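Local coordinates for protein NANS (YJHS), A 9-O-acetyl N-acetylneuraminic acid esterase (Escherichia coli O157:H7 EDL933, PDB 3PT5) that probably removes the 9-O-acetyl group from 9-O-acetyl-N-acetylneuraminate by hydrolysis, allowing the bacterium to grow on this alternative sialic acid of mammalian mucosal sites, at residues Pro50-Leu55 against Lys113-Ile118; Thr61-Pro66 against Thr99-Val104; His91-Asn96 against Gly292-Ala297; Cys155-Asp160 against Trp188-Phe193; Ala213-Leu218 against Ala263-Val268. All blocks are in the same frame, centred on the assembly; numbering follows the deposited sequence.

In the fold
Interaction 4 is buried, an edge-to-face pair of indoles at the end of the inner strand 182-189; interactions 1, 2 and 3 are partly buried and 5 lies at the surface. Interactions 1, 4 and 5 reach the largely parallel central sheet of the SGNH hydrolase fold, made mixed by the antiparallel edge strand 73-75. An arginine crosses to the end of a helix in 1, packing on leucine and reaching the facing carbonyls through water, and to the approach to an edge strand in 5, bonding carbonyls directly. Thr159 of 4 packs on Ala213 of 5. Interactions 2 and 3 join loops by ring-face packing and a histidine bond; their centres lie about 14 Å apart, and Gln100 probably hydrogen-bonds Thr95.

Interaction 1: residues Pro50-Leu55 against Lys113-Ile118; sequences PRIKQL and KLLPFI
Leu115 lays its CD1 methyl over the centre of one face of the Arg51 guanidinium, 3.7 Å from CZ, and this is the close-packed part of the contact. The arginine chain bends at chi3 (68°), which turns the flat group over the leucine branch. The other methyl, Leu115 CD2, meets Ile52 CD1 at 4.1 Å, a looser apolar touch from the first residue of the strand. Ile118 approaches Arg51 from the opposite direction and brings CG1 to 3.8 Å from NH2. The polar side is wet: a water at the guanidinium edge accepts from Arg51 NH2 at 2.9 Å and donates to Leu115 O at 2.8 Å and, over a longer reach, to Ile118 O. Arg51 NH2 also bonds the carbonyl of Ala122, so one nitrogen serves both protein and water. The contact thereby ties the start of strand 52-55 to the 3-10 turn that follows helix 107-114, with Ile124 of the adjoining strand 122-130 packed against both Leu115 and Ile118.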
# COMPACT_ATOMS: atom_id res chain seq x y z
N PRO A 50 -2.63 -18.57 5.58
CA PRO A 50 -3.30 -19.19 4.44
C PRO A 50 -4.59 -18.52 3.95
O PRO A 50 -5.04 -18.80 2.84
CB PRO A 50 -3.61 -20.61 4.93
CG PRO A 50 -2.69 -20.85 6.03
CD PRO A 50 -2.41 -19.53 6.68
N ARG A 51 -5.21 -17.69 4.80
CA ARG A 51 -6.44 -17.03 4.43
C ARG A 51 -6.21 -15.63 3.85
O ARG A 51 -7.18 -14.95 3.48
CB ARG A 51 -7.42 -16.99 5.60
CG ARG A 51 -8.02 -18.36 5.93
CD ARG A 51 -8.70 -18.25 7.29
NE ARG A 51 -9.88 -17.39 7.25
CZ ARG A 51 -10.41 -16.80 8.32
NH1 ARG A 51 -9.84 -16.98 9.53
NH2 ARG A 51 -11.49 -16.04 8.21
N ILE A 52 -4.94 -15.22 3.75
CA ILE A 52 -4.64 -13.83 3.38
C ILE A 52 -3.83 -13.85 2.09
O ILE A 52 -2.71 -14.37 2.08
CB ILE A 52 -3.84 -13.12 4.47
CG1 ILE A 52 -4.67 -13.07 5.76
CG2 ILE A 52 -3.43 -11.69 4.02
CD1 ILE A 52 -3.96 -12.44 6.92
N LYS A 53 -4.42 -13.31 1.04
CA LYS A 53 -3.94 -13.45 -0.34
C LYS A 53 -3.75 -12.10 -1.00
O LYS A 53 -4.13 -11.06 -0.44
CB LYS A 53 -4.94 -14.29 -1.16
CG LYS A 53 -5.24 -15.63 -0.58
CD LYS A 53 -4.05 -16.58 -0.68
CE LYS A 53 -4.46 -17.97 -0.21
NZ LYS A 53 -3.24 -18.78 0.06
N GLN A 54 -3.09 -12.12 -2.16
CA GLN A 54 -2.96 -10.92 -2.98
C GLN A 54 -3.09 -11.31 -4.43
O GLN A 54 -2.97 -12.48 -4.77
CB GLN A 54 -1.61 -10.21 -2.72
CG GLN A 54 -0.36 -11.04 -3.19
CD GLN A 54 0.94 -10.34 -2.92
OE1 GLN A 54 1.10 -9.16 -3.26
NE2 GLN A 54 1.90 -11.06 -2.30
N LEU A 55 -3.36 -10.33 -5.28
CA LEU A 55 -3.29 -10.56 -6.72
C LEU A 55 -1.86 -10.42 -7.20
O LEU A 55 -1.24 -9.37 -7.02
CB LEU A 55 -4.20 -9.60 -7.49
CG LEU A 55 -5.73 -9.72 -7.41
CD1 LEU A 55 -6.32 -8.82 -8.48
CD2 LEU A 55 -6.23 -11.13 -7.63
N LYS A 113 -4.72 -7.92 10.82
CA LYS A 113 -5.51 -7.30 11.89
C LYS A 113 -7.02 -7.27 11.61
O LYS A 113 -7.82 -7.19 12.54
CB LYS A 113 -4.96 -5.92 12.26
CG LYS A 113 -3.59 -6.02 12.94
CD LYS A 113 -2.92 -4.64 13.08
CE LYS A 113 -1.48 -4.79 13.64
NZ LYS A 113 -0.91 -3.44 13.85
N LEU A 114 -7.40 -7.34 10.33
CA LEU A 114 -8.82 -7.44 9.91
C LEU A 114 -9.39 -8.87 10.00
O LEU A 114 -10.59 -9.06 10.23
CB LEU A 114 -8.97 -6.97 8.48
CG LEU A 114 -8.82 -5.50 8.12
CD1 LEU A 114 -8.79 -5.37 6.58
CD2 LEU A 114 -10.00 -4.69 8.71
N LEU A 115 -8.53 -9.87 9.81
CA LEU A 115 -8.99 -11.25 9.67
C LEU A 115 -9.86 -11.71 10.83
O LEU A 115 -10.84 -12.41 10.60
CB LEU A 115 -7.79 -12.20 9.46
CG LEU A 115 -8.07 -13.63 9.03
CD1 LEU A 115 -8.55 -13.74 7.59
CD2 LEU A 115 -6.78 -14.39 9.25
N PRO A 116 -9.54 -11.31 12.09
CA PRO A 116 -10.37 -11.89 13.16
C PRO A 116 -11.82 -11.44 13.11
O PRO A 116 -12.68 -12.04 13.76
CB PRO A 116 -9.72 -11.36 14.44
CG PRO A 116 -8.36 -10.97 14.06
CD PRO A 116 -8.40 -10.55 12.64
N PHE A 117 -12.10 -10.40 12.33
CA PHE A 117 -13.42 -9.80 12.29
C PHE A 117 -14.36 -10.28 11.18
O PHE A 117 -15.52 -9.85 11.08
CB PHE A 117 -13.24 -8.28 12.23
CG PHE A 117 -12.63 -7.72 13.47
CD1 PHE A 117 -13.41 -7.48 14.60
CD2 PHE A 117 -11.27 -7.47 13.52
CE1 PHE A 117 -12.83 -6.95 15.75
CE2 PHE A 117 -10.70 -6.95 14.64
CZ PHE A 117 -11.47 -6.68 15.77
N ILE A 118 -13.86 -11.19 10.35
CA ILE A 118 -14.65 -11.67 9.19
C ILE A 118 -15.03 -13.14 9.36
O ILE A 118 -14.47 -13.83 10.21
CB ILE A 118 -13.89 -11.47 7.83
CG1 ILE A 118 -12.75 -12.47 7.71
CG2 ILE A 118 -13.39 -10.02 7.65
CD1 ILE A 118 -12.04 -12.42 6.39
O HOH W 1 -11.60 -15.07 10.93

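Interaction 2: residues Thr61-Pro66 against Thr99-Val104; sequences THPGGP and TQYGTV
His62 and Pro63 sit over one face of the Tyr101 ring, held there by a type II beta turn from His62 to Gly65. The closest approach is His62 CB to Tyr101 CZ, 3.4 Å, a CH-pi contact near the hydroxyl end of the ring; Pro63 CD lies over the same face toward the other end, 4.0 Å from Tyr101 CG. The imidazole is nearly parallel to the phenol, with planes at 4°, but slid so far that the rings barely overlap. With chi1 at 60°, His62 CG stands between the backbone N and carbonyl carbon, and the ring folds back over its own turn, where Gly65 CA covers a face. The turn is closed by Gly65 N to His62 O. Farther out, His78 meets the Tyr101 ring and its NE2 bonds the backbone O of Tyr101, while His90 touches the same side chain. These partners position Tyr101 from within its own loop, while His62 and Pro63 bring in the loop after strand 52-55. Tyr101 OH is itself hydrogen-bonded to Thr77 OG1.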
# COMPACT_ATOMS: atom_id res chain seq x y z
N THR A 61 6.35 -15.73 -7.02
CA THR A 61 5.69 -15.15 -5.85
C THR A 61 6.66 -14.30 -5.04
O THR A 61 6.28 -13.28 -4.45
CB THR A 61 5.04 -16.22 -4.97
OG1 THR A 61 6.02 -17.17 -4.53
CG2 THR A 61 3.97 -16.92 -5.74
N HIS A 62 7.92 -14.73 -5.05
CA HIS A 62 9.03 -14.08 -4.36
C HIS A 62 10.32 -14.67 -4.95
O HIS A 62 10.24 -15.68 -5.67
CB HIS A 62 8.94 -14.29 -2.84
CG HIS A 62 8.97 -15.72 -2.42
ND1 HIS A 62 10.14 -16.37 -2.06
CD2 HIS A 62 7.97 -16.61 -2.22
CE1 HIS A 62 9.85 -17.61 -1.69
NE2 HIS A 62 8.54 -17.79 -1.80
N PRO A 63 11.49 -14.08 -4.66
CA PRO A 63 12.69 -14.62 -5.31
C PRO A 63 12.94 -16.07 -4.86
O PRO A 63 13.03 -16.36 -3.65
CB PRO A 63 13.80 -13.66 -4.86
CG PRO A 63 13.06 -12.39 -4.44
CD PRO A 63 11.79 -12.87 -3.86
N GLY A 64 12.97 -16.98 -5.83
CA GLY A 64 13.22 -18.37 -5.55
C GLY A 64 11.96 -19.14 -5.24
O GLY A 64 12.03 -20.33 -4.92
N GLY A 65 10.81 -18.47 -5.40
CA GLY A 65 9.52 -19.07 -5.08
C GLY A 65 8.83 -19.57 -6.35
O GLY A 65 9.38 -19.43 -7.46
N PRO A 66 7.62 -20.11 -6.22
CA PRO A 66 6.90 -20.62 -7.41
C PRO A 66 6.58 -19.59 -8.48
O PRO A 66 6.43 -18.40 -8.19
CB PRO A 66 5.58 -21.15 -6.84
CG PRO A 66 5.64 -21.03 -5.39
CD PRO A 66 6.93 -20.42 -4.95
N THR A 99 12.62 -16.15 2.62
CA THR A 99 11.60 -15.76 3.60
C THR A 99 11.77 -14.32 4.09
O THR A 99 10.76 -13.68 4.43
CB THR A 99 11.63 -16.65 4.83
OG1 THR A 99 12.92 -16.55 5.46
CG2 THR A 99 11.32 -18.11 4.46
N GLN A 100 13.01 -13.86 4.16
CA GLN A 100 13.34 -12.52 4.71
C GLN A 100 13.80 -11.54 3.62
O GLN A 100 14.64 -10.68 3.89
CB GLN A 100 14.45 -12.60 5.76
CG GLN A 100 14.08 -13.28 7.04
CD GLN A 100 15.21 -13.22 8.05
OE1 GLN A 100 16.30 -13.71 7.78
NE2 GLN A 100 14.95 -12.62 9.23
N TYR A 101 13.25 -11.69 2.44
CA TYR A 101 13.63 -10.88 1.28
C TYR A 101 13.08 -9.47 1.36
O TYR A 101 12.00 -9.24 1.87
CB TYR A 101 13.10 -11.53 -0.01
CG TYR A 101 11.64 -11.96 0.05
CD1 TYR A 101 10.61 -11.09 -0.34
CD2 TYR A 101 11.28 -13.22 0.48
CE1 TYR A 101 9.29 -11.46 -0.27
CE2 TYR A 101 9.95 -13.62 0.56
CZ TYR A 101 8.95 -12.73 0.18
OH TYR A 101 7.64 -13.10 0.24
N GLY A 102 13.82 -8.51 0.83
CA GLY A 102 13.23 -7.21 0.54
C GLY A 102 12.92 -6.31 1.72
O GLY A 102 13.43 -6.47 2.83
N THR A 103 12.07 -5.34 1.43
CA THR A 103 11.62 -4.36 2.41
C THR A 103 10.24 -4.75 2.94
O THR A 103 9.67 -5.75 2.52
CB THR A 103 11.50 -3.00 1.72
OG1 THR A 103 10.91 -3.22 0.43
CG2 THR A 103 12.88 -2.38 1.60
N VAL A 104 9.72 -3.98 3.89
CA VAL A 104 8.47 -4.34 4.56
C VAL A 104 7.38 -3.31 4.28
O VAL A 104 7.63 -2.11 4.43
CB VAL A 104 8.69 -4.45 6.07
CG1 VAL A 104 7.40 -4.74 6.82
CG2 VAL A 104 9.72 -5.57 6.36

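Interaction 3: residues His91-Asn96 against Gly292-Ala297; sequences HPLATN and GYYGSA
The His91 imidazole points its NE2 edge at the carbonyl of Gly295, and the hydrogen bond it gives is nearly straight: NE2 to O is 3.0 Å with an angle of 173° at the hydrogen. The acceptor lies in the ring plane, yet seen from the carbonyl the donor stands well above the peptide plane, 49° out of it. Tyr294 O is also near NE2, but its angle is too poor for a bond. The other ring nitrogen faces home: His91 ND1 accepts from Leu93 N at 3.0 Å. Both nitrogens are thus used, which fixes the rotation of the ring and implies that the proton is on NE2. The ring reaches the other loop because CG is anti to the backbone N (chi1 -169°), and Pro92 CD covers one of its faces.

This histidine opens a type I beta turn, His91 to Ala94, closed by Ala94 N to His91 O; across from it the chain has just left a G1 beta bulge in which Gly292 and Tyr293 both face Asp288. At the turn's third position Leu93 crosses Tyr294 at about a right angle, placing CD1 off-centre against the ring, 3.7 Å from Tyr294 CG. The His91 and Tyr294 side chains also cross at about a right angle, where Tyr294 CB touches His91 CE1. Tyr298 packs on both His91 and Leu93, and Asp287 accepts from the Gly295 amide.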
# COMPACT_ATOMS: atom_id res chain seq x y z
N HIS A 91 17.67 -6.58 3.39
CA HIS A 91 18.39 -6.06 4.52
C HIS A 91 19.76 -6.78 4.60
O HIS A 91 19.84 -7.99 4.33
CB HIS A 91 17.57 -6.36 5.77
CG HIS A 91 18.08 -5.67 6.98
ND1 HIS A 91 19.13 -6.15 7.72
CD2 HIS A 91 17.68 -4.53 7.59
CE1 HIS A 91 19.35 -5.35 8.75
NE2 HIS A 91 18.48 -4.35 8.69
N PRO A 92 20.84 -6.06 4.90
CA PRO A 92 22.17 -6.73 5.01
C PRO A 92 22.22 -7.97 5.92
O PRO A 92 23.03 -8.87 5.69
CB PRO A 92 23.10 -5.65 5.57
CG PRO A 92 22.27 -4.39 5.69
CD PRO A 92 20.90 -4.60 5.16
N LEU A 93 21.40 -7.99 6.96
CA LEU A 93 21.44 -9.06 7.98
C LEU A 93 20.31 -10.07 7.78
O LEU A 93 19.96 -10.81 8.71
CB LEU A 93 21.41 -8.46 9.39
CG LEU A 93 22.39 -7.32 9.73
CD1 LEU A 93 22.15 -6.89 11.18
CD2 LEU A 93 23.88 -7.69 9.45
N ALA A 94 19.72 -10.10 6.59
CA ALA A 94 18.78 -11.16 6.25
C ALA A 94 19.54 -12.47 5.96
O ALA A 94 20.44 -12.49 5.08
CB ALA A 94 17.94 -10.78 5.06
N THR A 95 19.18 -13.52 6.71
CA THR A 95 19.74 -14.88 6.57
C THR A 95 19.16 -15.59 5.35
O THR A 95 19.90 -16.00 4.43
CB THR A 95 19.36 -15.77 7.78
OG1 THR A 95 19.60 -15.07 9.01
CG2 THR A 95 20.14 -17.10 7.76
N ASN A 96 17.84 -15.73 5.36
CA ASN A 96 17.14 -16.54 4.40
C ASN A 96 16.42 -15.63 3.44
O ASN A 96 15.40 -15.04 3.78
CB ASN A 96 16.17 -17.47 5.14
CG ASN A 96 15.45 -18.46 4.22
OD1 ASN A 96 15.50 -18.36 3.00
ND2 ASN A 96 14.79 -19.43 4.83
N GLY A 292 15.00 -10.61 17.16
CA GLY A 292 15.82 -10.73 15.97
C GLY A 292 15.56 -9.61 14.98
O GLY A 292 15.98 -9.69 13.81
N TYR A 293 14.91 -8.55 15.46
CA TYR A 293 14.66 -7.36 14.61
C TYR A 293 15.88 -6.44 14.60
O TYR A 293 16.23 -5.86 15.63
CB TYR A 293 13.44 -6.59 15.08
CG TYR A 293 13.14 -5.41 14.17
CD1 TYR A 293 12.78 -5.62 12.84
CD2 TYR A 293 13.24 -4.12 14.63
CE1 TYR A 293 12.51 -4.54 12.00
CE2 TYR A 293 12.97 -3.04 13.83
CZ TYR A 293 12.60 -3.25 12.50
OH TYR A 293 12.36 -2.14 11.68
N TYR A 294 16.48 -6.28 13.43
CA TYR A 294 17.54 -5.30 13.18
C TYR A 294 16.95 -4.26 12.23
O TYR A 294 16.38 -4.60 11.19
CB TYR A 294 18.80 -5.99 12.61
CG TYR A 294 19.41 -6.98 13.60
CD1 TYR A 294 20.23 -6.53 14.65
CD2 TYR A 294 19.14 -8.34 13.50
CE1 TYR A 294 20.77 -7.42 15.57
CE2 TYR A 294 19.70 -9.25 14.44
CZ TYR A 294 20.50 -8.77 15.46
OH TYR A 294 21.01 -9.71 16.37
N GLY A 295 17.02 -3.01 12.66
CA GLY A 295 16.36 -1.89 11.98
C GLY A 295 17.22 -1.33 10.87
O GLY A 295 18.23 -1.91 10.48
N SER A 296 16.80 -0.17 10.41
CA SER A 296 17.39 0.46 9.22
C SER A 296 18.82 0.96 9.37
O SER A 296 19.49 1.24 8.37
CB SER A 296 16.50 1.62 8.80
OG SER A 296 16.54 2.61 9.82
N ALA A 297 19.30 1.04 10.62
CA ALA A 297 20.63 1.57 10.90
C ALA A 297 21.71 0.75 10.20
O ALA A 297 22.77 1.28 9.93
CB ALA A 297 20.88 1.59 12.41

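Interaction 4: residues Cys155-Asp160 against Trp188-Phe193; sequences CRWGTD and WMQGEF
Trp157 and Gln190 bring the two backbones nearest, yet their CA atoms are still 9.8 Å apart, so side chains alone bridge from the loop to the end of strand 182-189. The main pair is a T-shaped (edge-to-face) stack: Trp188 drives the outer edge of its six-membered ring at the face of Trp157, planes at 76° and centroids 5.1 Å apart. Trp188 CH2 lies over the middle of the Trp157 indole, 3.8 Å from CD2, while CZ3 reaches toward CZ2 and CH2 of the same ring. With CG anti to the backbone N (chi1 176°), the Trp188 indole extends from the strand to meet its partner. Gln190 adds a lighter apolar touch, its CG 4.2 Å from Trp157 CD1, and its CB rests on a face of Trp188. The buried polar ends are satisfied elsewhere: Trp157 NE1 gives its hydrogen to Ser134 OG, Trp188 NE1 to Tyr257 OH, and the Gln190 amide bonds His203 and Asp194. Met210 of helix 203-218 packs on both tryptophans, and Leu163 and Leu167 of helix 162-176 cover Trp157, so the stack belongs to the helix-against-sheet packing of the SGNH hydrolase fold, where these two helices lie against the central sheet.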
# COMPACT_ATOMS: atom_id res chain seq x y z
N CYS A 155 4.67 5.94 -13.82
CA CYS A 155 4.88 6.75 -12.61
C CYS A 155 3.92 7.90 -12.54
O CYS A 155 4.05 8.75 -11.69
CB CYS A 155 6.29 7.32 -12.60
SG CYS A 155 7.60 6.11 -12.55
N ARG A 156 2.96 7.96 -13.45
CA ARG A 156 2.01 9.05 -13.49
C ARG A 156 0.61 8.59 -13.10
O ARG A 156 0.02 7.76 -13.77
CB ARG A 156 2.01 9.73 -14.87
CG ARG A 156 1.10 10.95 -14.96
CD ARG A 156 1.72 12.12 -14.24
NE ARG A 156 2.89 12.62 -14.95
CZ ARG A 156 3.01 13.87 -15.40
NH1 ARG A 156 2.07 14.77 -15.14
NH2 ARG A 156 4.12 14.22 -16.05
N TRP A 157 0.07 9.14 -12.00
CA TRP A 157 -1.32 8.92 -11.66
C TRP A 157 -2.16 9.94 -12.42
O TRP A 157 -1.66 10.99 -12.84
CB TRP A 157 -1.55 9.08 -10.14
CG TRP A 157 -0.99 7.94 -9.34
CD1 TRP A 157 0.15 7.96 -8.57
CD2 TRP A 157 -1.53 6.63 -9.22
NE1 TRP A 157 0.35 6.73 -8.00
CE2 TRP A 157 -0.66 5.89 -8.38
CE3 TRP A 157 -2.68 6.00 -9.72
CZ2 TRP A 157 -0.90 4.54 -8.04
CZ3 TRP A 157 -2.91 4.66 -9.39
CH2 TRP A 157 -2.02 3.95 -8.55
N GLY A 158 -3.44 9.63 -12.61
CA GLY A 158 -4.38 10.52 -13.29
C GLY A 158 -5.36 9.67 -14.07
O GLY A 158 -5.06 8.54 -14.41
N THR A 159 -6.54 10.19 -14.36
CA THR A 159 -7.51 9.37 -15.07
C THR A 159 -6.91 8.91 -16.40
O THR A 159 -6.27 9.70 -17.10
CB THR A 159 -8.84 10.11 -15.24
OG1 THR A 159 -9.20 10.73 -13.99
CG2 THR A 159 -9.93 9.11 -15.64
N ASP A 160 -7.08 7.62 -16.67
CA ASP A 160 -6.60 6.89 -17.87
C ASP A 160 -5.09 6.67 -18.12
O ASP A 160 -4.70 6.12 -19.16
CB ASP A 160 -7.32 7.35 -19.14
CG ASP A 160 -8.83 7.07 -19.07
OD1 ASP A 160 -9.24 5.99 -18.56
OD2 ASP A 160 -9.59 7.95 -19.52
N TRP A 188 -5.23 4.29 0.30
CA TRP A 188 -4.48 5.18 -0.60
C TRP A 188 -3.47 5.96 0.23
O TRP A 188 -3.88 6.63 1.17
CB TRP A 188 -5.48 6.17 -1.19
CG TRP A 188 -4.89 7.22 -2.05
CD1 TRP A 188 -4.71 8.53 -1.72
CD2 TRP A 188 -4.39 7.07 -3.40
NE1 TRP A 188 -4.14 9.21 -2.79
CE2 TRP A 188 -3.92 8.33 -3.81
CE3 TRP A 188 -4.27 5.98 -4.29
CZ2 TRP A 188 -3.36 8.56 -5.08
CZ3 TRP A 188 -3.71 6.20 -5.55
CH2 TRP A 188 -3.27 7.48 -5.94
N MET A 189 -2.17 5.92 -0.12
CA MET A 189 -1.20 6.82 0.50
C MET A 189 -0.38 7.38 -0.61
O MET A 189 0.43 6.67 -1.19
CB MET A 189 -0.29 6.12 1.52
CG MET A 189 -1.07 5.71 2.74
SD MET A 189 -0.19 4.76 3.95
CE MET A 189 0.94 5.99 4.61
N GLN A 190 -0.62 8.65 -0.90
CA GLN A 190 0.04 9.31 -2.01
C GLN A 190 -0.01 10.81 -1.81
O GLN A 190 -0.94 11.35 -1.20
CB GLN A 190 -0.68 8.95 -3.30
CG GLN A 190 0.08 9.30 -4.56
CD GLN A 190 -0.10 10.74 -4.96
OE1 GLN A 190 -1.14 11.32 -4.73
NE2 GLN A 190 0.93 11.31 -5.60
N GLY A 191 1.02 11.48 -2.32
CA GLY A 191 1.06 12.93 -2.34
C GLY A 191 2.45 13.48 -2.28
O GLY A 191 2.72 14.59 -2.75
N GLU A 192 3.36 12.69 -1.70
CA GLU A 192 4.72 13.17 -1.36
C GLU A 192 5.40 13.88 -2.53
O GLU A 192 5.91 14.98 -2.36
CB GLU A 192 5.60 11.99 -0.97
CG GLU A 192 5.35 11.45 0.45
CD GLU A 192 4.27 10.38 0.53
OE1 GLU A 192 3.58 10.09 -0.47
OE2 GLU A 192 4.09 9.82 1.66
N PHE A 193 5.46 13.23 -3.69
CA PHE A 193 6.21 13.86 -4.81
C PHE A 193 5.51 15.10 -5.32
O PHE A 193 6.15 16.07 -5.75
CB PHE A 193 6.49 12.87 -5.94
CG PHE A 193 7.76 12.09 -5.74
CD1 PHE A 193 8.22 11.79 -4.46
CD2 PHE A 193 8.50 11.66 -6.84
CE1 PHE A 193 9.38 11.08 -4.28
CE2 PHE A 193 9.68 10.96 -6.65
CZ PHE A 193 10.12 10.67 -5.39

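Interaction 5: residues Ala213-Leu218 against Ala263-Val268; sequences AFRRDL and ANIIFV
The Arg215 guanidinium meets Ala263 and Asn264 at its edge, with the carbonyl oxygen of Ala263 close to its plane; Ile265 CD1 comes up obliquely, 3.9 Å from NH2. Ala263 O takes the main bond from NH1 at 2.7 Å, with an angle of 148° at the hydrogen. A second, weak bond from NH2 at 3.0 Å reaches the same oxygen, so both terminal nitrogens fork onto one carbonyl. NH2 also gives a weak, long bond to Asn264 O, 3.5 Å away. The reach comes from a chain extended from CG to NE, with chi2 at 174°. NH2 has a further acceptor, Ala231 O, and Asn264 ND2 bonds the carbonyl of Asp230, so the loop just before strand 233-236 takes part as well. At the protein surface, Arg215 spans from helix 203-218 past the start of that strand to the residues that lead into strand 265-268, the outermost strand at this side of the mixed sheet; Trp233 packs on both Arg215 and Ile265, and Phe333 of helix 315-335 on Asn264.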
# COMPACT_ATOMS: atom_id res chain seq x y z
N ALA A 213 -13.66 8.85 -11.42
CA ALA A 213 -13.51 7.91 -12.54
C ALA A 213 -13.52 6.47 -12.05
O ALA A 213 -14.17 5.59 -12.63
CB ALA A 213 -12.24 8.21 -13.35
N PHE A 214 -12.80 6.22 -10.96
CA PHE A 214 -12.75 4.91 -10.33
C PHE A 214 -14.18 4.44 -9.98
O PHE A 214 -14.56 3.30 -10.26
CB PHE A 214 -11.85 4.98 -9.08
CG PHE A 214 -11.69 3.65 -8.35
CD1 PHE A 214 -10.72 2.74 -8.74
CD2 PHE A 214 -12.50 3.34 -7.23
CE1 PHE A 214 -10.54 1.51 -8.06
CE2 PHE A 214 -12.34 2.13 -6.54
CZ PHE A 214 -11.36 1.20 -6.94
N ARG A 215 -14.95 5.32 -9.36
CA ARG A 215 -16.31 5.00 -8.92
C ARG A 215 -17.25 4.73 -10.09
O ARG A 215 -18.04 3.78 -10.04
CB ARG A 215 -16.84 6.08 -7.98
CG ARG A 215 -16.09 6.06 -6.66
CD ARG A 215 -16.45 7.22 -5.73
NE ARG A 215 -15.86 6.98 -4.41
CZ ARG A 215 -15.89 7.81 -3.36
NH1 ARG A 215 -16.50 8.99 -3.40
NH2 ARG A 215 -15.28 7.43 -2.23
N ARG A 216 -17.12 5.52 -11.16
CA ARG A 216 -17.89 5.28 -12.39
C ARG A 216 -17.53 3.90 -12.93
O ARG A 216 -18.42 3.09 -13.22
CB ARG A 216 -17.63 6.37 -13.45
CG ARG A 216 -18.23 7.74 -13.10
CD ARG A 216 -18.22 8.70 -14.29
NE ARG A 216 -16.86 9.10 -14.67
CZ ARG A 216 -16.20 10.14 -14.16
NH1 ARG A 216 -16.76 10.92 -13.24
NH2 ARG A 216 -14.97 10.41 -14.59
N ASP A 217 -16.23 3.60 -13.01
CA ASP A 217 -15.73 2.36 -13.60
C ASP A 217 -16.03 1.07 -12.80
O ASP A 217 -16.00 -0.03 -13.37
CB ASP A 217 -14.22 2.47 -13.89
CG ASP A 217 -13.91 3.40 -15.06
OD1 ASP A 217 -14.83 3.76 -15.82
OD2 ASP A 217 -12.74 3.80 -15.21
N LEU A 218 -16.32 1.21 -11.51
CA LEU A 218 -16.59 0.05 -10.65
C LEU A 218 -18.06 -0.08 -10.27
O LEU A 218 -18.49 -1.12 -9.77
CB LEU A 218 -15.73 0.13 -9.37
CG LEU A 218 -14.29 -0.40 -9.43
CD1 LEU A 218 -14.32 -1.90 -9.71
CD2 LEU A 218 -13.44 0.33 -10.48
N ALA A 263 -17.91 12.10 -1.30
CA ALA A 263 -18.34 11.27 -0.18
C ALA A 263 -17.28 10.20 0.12
O ALA A 263 -16.59 9.71 -0.78
CB ALA A 263 -19.68 10.59 -0.53
N ASN A 264 -17.18 9.84 1.40
CA ASN A 264 -16.44 8.66 1.84
C ASN A 264 -14.96 8.74 1.53
O ASN A 264 -14.35 7.77 1.09
CB ASN A 264 -17.08 7.39 1.27
CG ASN A 264 -18.50 7.19 1.78
OD1 ASN A 264 -18.85 7.67 2.87
ND2 ASN A 264 -19.30 6.48 1.00
N ILE A 265 -14.39 9.90 1.80
CA ILE A 265 -12.95 10.07 1.74
C ILE A 265 -12.54 10.19 3.19
O ILE A 265 -12.89 11.17 3.86
CB ILE A 265 -12.53 11.31 0.89
CG1 ILE A 265 -13.15 11.26 -0.52
CG2 ILE A 265 -10.98 11.46 0.87
CD1 ILE A 265 -12.65 10.14 -1.45
N ILE A 266 -11.81 9.18 3.69
CA ILE A 266 -11.55 9.10 5.12
C ILE A 266 -10.05 9.26 5.38
O ILE A 266 -9.25 8.42 4.95
CB ILE A 266 -12.08 7.78 5.70
CG1 ILE A 266 -13.60 7.67 5.48
CG2 ILE A 266 -11.81 7.66 7.21
CD1 ILE A 266 -13.94 6.72 4.40
N PHE A 267 -9.69 10.34 6.06
CA PHE A 267 -8.31 10.63 6.39
C PHE A 267 -7.83 9.78 7.56
O PHE A 267 -8.45 9.74 8.64
CB PHE A 267 -8.12 12.11 6.72
CG PHE A 267 -6.70 12.50 6.96
CD1 PHE A 267 -5.73 12.39 5.96
CD2 PHE A 267 -6.33 13.04 8.19
CE1 PHE A 267 -4.39 12.79 6.22
CE2 PHE A 267 -5.02 13.42 8.45
CZ PHE A 267 -4.07 13.32 7.47
N VAL A 268 -6.72 9.08 7.33
CA VAL A 268 -6.15 8.22 8.35
C VAL A 268 -4.80 8.79 8.78
O VAL A 268 -3.89 8.84 7.98
CB VAL A 268 -5.98 6.75 7.82
CG1 VAL A 268 -5.35 5.90 8.90
CG2 VAL A 268 -7.30 6.17 7.39